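Local coordinates for protein serine racemase (Enterococcus faecalis, PDB 4ECL) that is the cytoplasmic, alanine racemase-like domain of VanTG, built from a TIM barrel and a beta-rich C-terminal domain and found here as a two-chain assembly, at residues A[21-26]-A[237-242]; A[139-144]-A[186-191]; A[283-288]-A[365-370]. All coordinates share one frame; numbering follows the deposited sequence.

Contact 1 of 3, residues A[21-26]-A[237-242]; sequences NTLQKA and LELDLR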
# COMPACT_ATOMS: atom_id res chain seq x y z
N ASN A 21 6.22 22.20 -17.78
CA ASN A 21 6.62 23.49 -18.31
C ASN A 21 7.17 24.44 -17.25
O ASN A 21 8.17 25.12 -17.48
CB ASN A 21 5.46 24.17 -19.06
CG ASN A 21 5.15 23.50 -20.38
OD1 ASN A 21 6.05 23.13 -21.14
ND2 ASN A 21 3.87 23.35 -20.68
N THR A 22 6.51 24.49 -16.09
CA THR A 22 6.93 25.39 -15.03
C THR A 22 8.32 25.02 -14.53
O THR A 22 9.16 25.88 -14.26
CB THR A 22 5.96 25.36 -13.84
OG1 THR A 22 4.67 25.84 -14.26
CG2 THR A 22 6.47 26.23 -12.70
N LEU A 23 8.55 23.72 -14.43
CA LEU A 23 9.82 23.22 -13.95
C LEU A 23 10.94 23.46 -14.96
O LEU A 23 12.02 23.91 -14.59
CB LEU A 23 9.69 21.72 -13.60
CG LEU A 23 8.84 21.43 -12.36
CD1 LEU A 23 8.53 19.94 -12.23
CD2 LEU A 23 9.50 21.95 -11.08
N GLN A 24 10.68 23.17 -16.23
CA GLN A 24 11.70 23.37 -17.26
C GLN A 24 12.11 24.84 -17.33
O GLN A 24 13.26 25.15 -17.59
CB GLN A 24 11.19 22.91 -18.63
CG GLN A 24 11.11 21.40 -18.77
CD GLN A 24 10.34 20.96 -20.01
OE1 GLN A 24 9.50 21.69 -20.54
NE2 GLN A 24 10.64 19.74 -20.48
N LYS A 25 11.16 25.73 -17.07
CA LYS A 25 11.41 27.17 -17.10
C LYS A 25 12.41 27.59 -16.04
O LYS A 25 13.20 28.50 -16.26
CB LYS A 25 10.11 27.95 -16.88
CG LYS A 25 9.36 28.32 -18.14
CD LYS A 25 8.18 29.21 -17.80
CE LYS A 25 8.59 30.32 -16.84
NZ LYS A 25 7.44 31.18 -16.45
N ALA A 26 12.37 26.95 -14.89
CA ALA A 26 13.29 27.27 -13.81
C ALA A 26 14.67 26.65 -14.03
O ALA A 26 15.60 26.89 -13.26
CB ALA A 26 12.71 26.85 -12.47
N LEU A 237 12.99 29.36 -4.68
CA LEU A 237 12.10 29.63 -5.78
C LEU A 237 10.70 29.29 -5.31
O LEU A 237 10.50 28.31 -4.58
CB LEU A 237 12.41 28.73 -6.98
CG LEU A 237 13.79 28.69 -7.60
CD1 LEU A 237 13.66 27.88 -8.87
CD2 LEU A 237 14.29 30.10 -7.89
N GLU A 238 9.72 30.08 -5.71
CA GLU A 238 8.34 29.70 -5.47
C GLU A 238 7.67 29.51 -6.82
O GLU A 238 7.27 30.47 -7.47
CB GLU A 238 7.62 30.75 -4.63
CG GLU A 238 8.06 30.76 -3.17
CD GLU A 238 7.17 31.63 -2.30
OE1 GLU A 238 6.56 32.59 -2.83
OE2 GLU A 238 7.07 31.34 -1.09
N LEU A 239 7.58 28.26 -7.24
CA LEU A 239 6.99 27.93 -8.52
C LEU A 239 5.49 27.72 -8.41
O LEU A 239 4.96 27.39 -7.34
CB LEU A 239 7.65 26.67 -9.10
CG LEU A 239 9.15 26.78 -9.38
CD1 LEU A 239 9.66 25.51 -10.04
CD2 LEU A 239 9.42 27.99 -10.25
N ASP A 240 4.80 27.91 -9.53
CA ASP A 240 3.37 27.70 -9.61
C ASP A 240 3.12 26.26 -10.01
O ASP A 240 2.99 25.96 -11.19
CB ASP A 240 2.76 28.67 -10.63
CG ASP A 240 1.25 28.54 -10.72
OD1 ASP A 240 0.63 28.10 -9.73
OD2 ASP A 240 0.68 28.88 -11.78
N LEU A 241 3.07 25.37 -9.03
CA LEU A 241 2.86 23.95 -9.28
C LEU A 241 1.42 23.55 -8.93
O LEU A 241 0.86 24.02 -7.93
CB LEU A 241 3.86 23.12 -8.49
CG LEU A 241 5.32 23.43 -8.84
CD1 LEU A 241 6.26 22.79 -7.85
CD2 LEU A 241 5.62 22.97 -10.27
N ARG A 242 0.81 22.71 -9.76
CA ARG A 242 -0.60 22.39 -9.56
C ARG A 242 -0.79 20.89 -9.32
O ARG A 242 -0.18 20.07 -10.00
CB ARG A 242 -1.42 22.88 -10.75
CG ARG A 242 -1.31 24.40 -10.95
CD ARG A 242 -2.13 24.91 -12.12
NE ARG A 242 -1.91 26.34 -12.31
CZ ARG A 242 -2.09 26.97 -13.47
NH1 ARG A 242 -2.48 26.31 -14.55
NH2 ARG A 242 -1.86 28.28 -13.55
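Leu239 and Leu237 reach from an irregular coil onto the C-terminal end of helix 13-25 and the residue after it, where Thr22, Leu23 and Ala26 receive them. The helix leads into strand 32-36 of the barrel. The coil links strand 217-220 to strand 245-257 and so joins the barrel to the C-terminal domain.

Leu239 can be followed outward from its backbone. Its CB lies 3.8 Å from CG2 of Thr22, and the two side chains slide past each other in opposite directions. Beyond CG, CD1 of Leu239 meets CD2 of Leu23 at 3.7 Å, and these side chains cross at about a right angle. Both methyls of Leu239, CD1 and CD2, lie 4.1 Å from CB of Ala26. CD1 of Leu237 approaches the same CB of Ala26 at 3.9 Å. Ala26 CB therefore faces methyls from two leucines. Leu23 CD2 also lies 4.1 Å from CD2 of Leu241, again with the side chains crossed. Leu23 extends this apolar patch inward to Leu33 and Leu207, and Leu239 also touches Leu208.

Thr22 has its CG2 anti to the backbone N, which sends this methyl to Leu239. Its OG1 is 3.5 Å from the carbonyl O of Asp240, but its hydrogen bond is with His18 O. Asp240 O instead pairs with His18 NE2, and Arg242 N pairs with Asn19 OD1. Asp240 OD2 is joined to Arg242 NH2 by a salt bridge within the coil.

The two segments thus meet mostly through apolar side chains. Van der Waals contact sets the fit, while His18 and Asn19, one turn earlier in the helix, give the directional bonds to the coil.

Contact 2 of 3, residues A[139-144]-A[186-191]; sequences DKDKIL and LDWLKS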
# COMPACT_ATOMS: atom_id res chain seq x y z
N ASP A 139 37.54 6.99 -1.76
CA ASP A 139 38.04 5.99 -2.70
C ASP A 139 38.11 6.50 -4.13
O ASP A 139 37.52 5.89 -5.04
CB ASP A 139 37.19 4.71 -2.61
CG ASP A 139 36.97 4.25 -1.17
OD1 ASP A 139 37.77 4.62 -0.29
OD2 ASP A 139 35.98 3.52 -0.92
N LYS A 140 38.84 7.59 -4.33
CA LYS A 140 38.96 8.26 -5.63
C LYS A 140 39.39 7.30 -6.72
O LYS A 140 38.95 7.40 -7.87
CB LYS A 140 39.98 9.39 -5.55
CG LYS A 140 39.68 10.44 -4.51
CD LYS A 140 39.14 11.71 -5.13
CE LYS A 140 38.57 12.63 -4.06
NZ LYS A 140 39.33 12.49 -2.78
N ASP A 141 40.25 6.36 -6.37
CA ASP A 141 40.81 5.49 -7.39
C ASP A 141 39.78 4.48 -7.89
O ASP A 141 39.72 4.17 -9.08
CB ASP A 141 42.10 4.82 -6.90
CG ASP A 141 43.30 5.78 -6.93
OD1 ASP A 141 43.73 6.18 -8.04
OD2 ASP A 141 43.80 6.15 -5.84
N LYS A 142 38.95 3.97 -6.98
CA LYS A 142 37.89 3.05 -7.38
C LYS A 142 36.91 3.72 -8.36
O LYS A 142 36.46 3.10 -9.32
CB LYS A 142 37.17 2.50 -6.15
CG LYS A 142 38.11 1.78 -5.19
CD LYS A 142 37.37 1.25 -3.96
CE LYS A 142 38.33 0.59 -2.96
NZ LYS A 142 37.60 0.18 -1.72
N ILE A 143 36.61 4.99 -8.12
CA ILE A 143 35.73 5.75 -9.01
C ILE A 143 36.33 5.85 -10.41
O ILE A 143 35.65 5.57 -11.42
CB ILE A 143 35.46 7.17 -8.46
CG1 ILE A 143 34.67 7.07 -7.15
CG2 ILE A 143 34.68 8.01 -9.48
CD1 ILE A 143 34.70 8.34 -6.31
N LEU A 144 37.60 6.24 -10.48
CA LEU A 144 38.27 6.38 -11.76
C LEU A 144 38.36 5.03 -12.47
O LEU A 144 38.21 4.94 -13.69
CB LEU A 144 39.66 7.01 -11.56
CG LEU A 144 40.51 7.15 -12.82
CD1 LEU A 144 39.80 7.99 -13.86
CD2 LEU A 144 41.87 7.74 -12.47
N LEU A 186 34.90 15.50 -8.85
CA LEU A 186 34.94 15.87 -10.27
C LEU A 186 36.28 16.51 -10.66
O LEU A 186 36.85 16.18 -11.71
CB LEU A 186 33.79 16.81 -10.62
CG LEU A 186 32.37 16.29 -10.41
CD1 LEU A 186 31.40 17.09 -11.26
CD2 LEU A 186 32.28 14.82 -10.75
N ASP A 187 36.77 17.43 -9.83
CA ASP A 187 38.04 18.10 -10.10
C ASP A 187 39.15 17.06 -10.13
O ASP A 187 39.99 17.05 -11.04
CB ASP A 187 38.36 19.12 -9.02
CG ASP A 187 37.42 20.31 -9.05
OD1 ASP A 187 36.82 20.57 -10.11
OD2 ASP A 187 37.30 20.98 -8.00
N TRP A 188 39.15 16.18 -9.13
CA TRP A 188 40.15 15.13 -9.04
C TRP A 188 40.10 14.23 -10.27
O TRP A 188 41.12 13.90 -10.84
CB TRP A 188 39.96 14.32 -7.76
CG TRP A 188 41.07 13.33 -7.51
CD1 TRP A 188 42.18 13.52 -6.74
CD2 TRP A 188 41.16 12.00 -8.03
NE1 TRP A 188 42.96 12.39 -6.76
CE2 TRP A 188 42.35 11.44 -7.54
CE3 TRP A 188 40.34 11.22 -8.85
CZ2 TRP A 188 42.76 10.14 -7.85
CZ3 TRP A 188 40.74 9.94 -9.17
CH2 TRP A 188 41.94 9.41 -8.67
N LEU A 189 38.90 13.82 -10.67
CA LEU A 189 38.74 13.03 -11.89
C LEU A 189 39.31 13.76 -13.11
O LEU A 189 40.03 13.16 -13.92
CB LEU A 189 37.26 12.67 -12.13
CG LEU A 189 36.65 11.66 -11.17
CD1 LEU A 189 35.13 11.49 -11.41
CD2 LEU A 189 37.38 10.33 -11.29
N LYS A 190 38.98 15.04 -13.25
CA LYS A 190 39.47 15.85 -14.36
C LYS A 190 40.99 15.82 -14.43
O LYS A 190 41.59 15.62 -15.49
CB LYS A 190 38.99 17.29 -14.21
CG LYS A 190 37.53 17.51 -14.59
CD LYS A 190 37.16 18.98 -14.52
CE LYS A 190 38.17 19.82 -15.29
NZ LYS A 190 38.32 19.36 -16.70
N SER A 191 41.61 16.04 -13.27
CA SER A 191 43.06 16.05 -13.16
C SER A 191 43.67 14.74 -13.62
O SER A 191 44.81 14.70 -14.08
CB SER A 191 43.45 16.35 -11.71
OG SER A 191 42.90 17.59 -11.32
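Two helices on the outside of the TIM barrel meet here through Trp188 and Lys140. Helix 140-146 comes after strands 120-127 and 135-136, and helix 169-191 after strand 152-158. Their short segments cross at -63°, with axes 10.6 Å apart.

The Trp188 indole has CG anti to its backbone N, which carries the ring toward helix 140-146. Lys140 lies over one face. Its CB sits 3.5 Å from the centroid of the six-membered ring, almost on the ring normal, as a CH-pi contact. The chain then bends at chi2 (-104°), which puts CD over the CG-CD2 bond, 3.5 Å from Trp188 CG. Lys140 NZ stands 5.2 Å from the centroid of the five-membered ring, at most a weak cation-pi attraction, and has a weak hydrogen bond to Thr137 O.

The rim of the indole has other neighbours. Asp141 OD1 comes to the edge, 3.7 Å from CH2, with the carboxylate plane 86° from the ring. Leu144 CB lies at the edge, 3.9 Å from CZ3. Also at the indole edge, Leu189 CD2 touches this same Leu144 CB and Ile143 CG2, both at 4.0 Å. Ile143 and Leu189 continue inward to Ile124, Ile126 and Ile157 of the barrel strands.

The helices are therefore joined by dispersion and CH-pi contacts. The aliphatic part of Lys140 covers the ring face, and its charge probably adds little, as NZ is far from the ring.

Contact 3 of 3, residues A[283-288]-A[365-370]; sequences GYADGF and GHRLNI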
# COMPACT_ATOMS: atom_id res chain seq x y z
N GLY A 283 -11.22 1.80 1.78
CA GLY A 283 -10.64 1.55 3.08
C GLY A 283 -9.12 1.61 3.09
O GLY A 283 -8.51 2.11 2.13
N TYR A 284 -8.51 1.09 4.15
CA TYR A 284 -7.05 1.20 4.26
C TYR A 284 -6.32 0.31 3.25
O TYR A 284 -5.24 0.66 2.80
CB TYR A 284 -6.55 1.04 5.70
CG TYR A 284 -6.99 -0.22 6.42
CD1 TYR A 284 -6.43 -1.46 6.11
CD2 TYR A 284 -7.91 -0.16 7.46
CE1 TYR A 284 -6.82 -2.61 6.79
CE2 TYR A 284 -8.30 -1.30 8.15
CZ TYR A 284 -7.75 -2.52 7.81
OH TYR A 284 -8.14 -3.65 8.48
N ALA A 285 -6.92 -0.80 2.85
CA ALA A 285 -6.32 -1.63 1.80
C ALA A 285 -6.20 -0.88 0.48
O ALA A 285 -5.40 -1.23 -0.38
CB ALA A 285 -7.08 -2.92 1.61
N ASP A 286 -7.00 0.17 0.31
CA ASP A 286 -6.92 0.99 -0.89
C ASP A 286 -5.86 2.07 -0.71
O ASP A 286 -5.64 2.89 -1.59
CB ASP A 286 -8.28 1.62 -1.22
CG ASP A 286 -9.34 0.59 -1.53
OD1 ASP A 286 -9.32 0.02 -2.65
OD2 ASP A 286 -10.22 0.37 -0.66
N GLY A 287 -5.20 2.06 0.45
CA GLY A 287 -4.14 3.02 0.71
C GLY A 287 -4.61 4.29 1.38
O GLY A 287 -3.88 5.27 1.45
N PHE A 288 -5.85 4.31 1.84
CA PHE A 288 -6.30 5.45 2.63
C PHE A 288 -6.03 5.10 4.09
O PHE A 288 -6.72 4.27 4.68
CB PHE A 288 -7.78 5.73 2.35
CG PHE A 288 -8.25 7.08 2.82
CD1 PHE A 288 -7.80 8.24 2.20
CD2 PHE A 288 -9.15 7.19 3.87
CE1 PHE A 288 -8.22 9.48 2.63
CE2 PHE A 288 -9.58 8.43 4.31
CZ PHE A 288 -9.12 9.58 3.69
N GLY A 365 -3.33 2.33 -3.06
CA GLY A 365 -3.52 0.90 -3.25
C GLY A 365 -3.67 0.52 -4.71
O GLY A 365 -4.23 1.27 -5.51
N HIS A 366 -3.15 -0.65 -5.06
CA HIS A 366 -3.22 -1.15 -6.43
C HIS A 366 -4.64 -1.41 -6.90
O HIS A 366 -4.90 -1.47 -8.10
CB HIS A 366 -2.39 -2.44 -6.58
CG HIS A 366 -2.30 -2.93 -7.99
ND1 HIS A 366 -2.89 -4.11 -8.41
CD2 HIS A 366 -1.72 -2.40 -9.09
CE1 HIS A 366 -2.66 -4.28 -9.70
NE2 HIS A 366 -1.96 -3.25 -10.14
N ARG A 367 -5.57 -1.57 -5.95
CA ARG A 367 -6.97 -1.86 -6.25
C ARG A 367 -7.72 -0.66 -6.84
O ARG A 367 -8.74 -0.82 -7.52
CB ARG A 367 -7.69 -2.36 -4.97
CG ARG A 367 -9.08 -2.94 -5.17
CD ARG A 367 -9.55 -3.76 -3.94
NE ARG A 367 -9.65 -2.95 -2.72
CZ ARG A 367 -9.97 -3.43 -1.52
NH1 ARG A 367 -10.23 -4.72 -1.35
NH2 ARG A 367 -10.03 -2.60 -0.48
N LEU A 368 -7.22 0.55 -6.57
CA LEU A 368 -7.87 1.78 -7.05
C LEU A 368 -7.80 1.88 -8.56
O LEU A 368 -6.73 1.69 -9.14
CB LEU A 368 -7.18 3.00 -6.44
CG LEU A 368 -7.35 3.23 -4.94
CD1 LEU A 368 -6.46 4.37 -4.45
CD2 LEU A 368 -8.82 3.52 -4.64
N ASN A 369 -8.91 2.22 -9.21
CA ASN A 369 -8.87 2.44 -10.65
C ASN A 369 -8.25 3.81 -10.94
O ASN A 369 -8.35 4.72 -10.13
CB ASN A 369 -10.25 2.31 -11.28
CG ASN A 369 -10.75 0.87 -11.27
OD1 ASN A 369 -11.69 0.52 -10.56
ND2 ASN A 369 -10.10 0.02 -12.07
N ILE A 370 -7.60 3.93 -12.09
CA ILE A 370 -6.97 5.20 -12.44
C ILE A 370 -7.56 5.80 -13.71
O ILE A 370 -7.60 5.16 -14.75
CB ILE A 370 -5.44 5.06 -12.59
CG1 ILE A 370 -4.85 4.53 -11.29
CG2 ILE A 370 -4.83 6.39 -12.97
CD1 ILE A 370 -3.34 4.60 -11.22
O HOH W 1 -5.11 -2.03 -3.31
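Asp286 OD2 is gripped by Arg367 NH2 across the contact and by Gly283 N in its own segment, both at 3.0 Å. It also forms a salt bridge with Arg6. This is part of the C-terminal domain of the alanine racemase family, where the loop after strand 275-280 meets a type I beta turn, Gly365 to Leu368, leading into strand 369-372.

The Gly283 N-H points almost straight at the anti lone pair of OD2 (171°). Arg367 comes side-on as a two-nitrogen salt bridge, one nitrogen for each carboxylate oxygen. Its NE is 3.0 Å from Asp286 OD1. Both oxygens lie near the guanidinium plane but are met from above the carboxylate plane, and the two planes are 41° apart. The Arg367 chain bends at chi3 (63°), which swings NE onto OD1. Arg367 NH2 also pairs with Asp315. It lies close to the like-charged Arg6 NH1, and the two carboxylates probably offset that repulsion. Arg367 NH1 reaches Glu68 of the second subunit, so the network extends into the dimer interface. His366 stacks there on His366 of that subunit.

The backbones also join. Gly365 N donates to Asp286 O at 2.8 Å, from well above the carbonyl plane. The CA atoms of Gly365 and Asp286 are 4.1 Å apart, and Asp286 C and Ala285 O leave no room for a CB on Gly365. Leu368 CD1 lies close to the same Asp286 O, at 3.3 Å, and its CD2 packs on Asp286 CB. One water bridges the segments, donating to Ala285 O at 3.1 Å and accepting from Arg367 N at 2.7 Å.

Contact 1 closes a long span of chain that holds the barrel strands from 32-36 to 217-220, and contact 2 falls within that span. Contact 3 follows both, in the C-terminal domain. Contacts 1 and 2 have centres 35 Å apart, and their nearest atoms are about 19 Å apart. Contact 3 lies across the chain's centre from each, 30 Å from contact 1 and 47 Å from contact 2, centre to centre. None touches another. Contact 2 joins two outer barrel helices and contact 1 ties the interdomain coil to helix 13-25. Of the three, only contact 3 reaches the second subunit, where the C-terminal domain meets barrel residues of the partner as well as its His366.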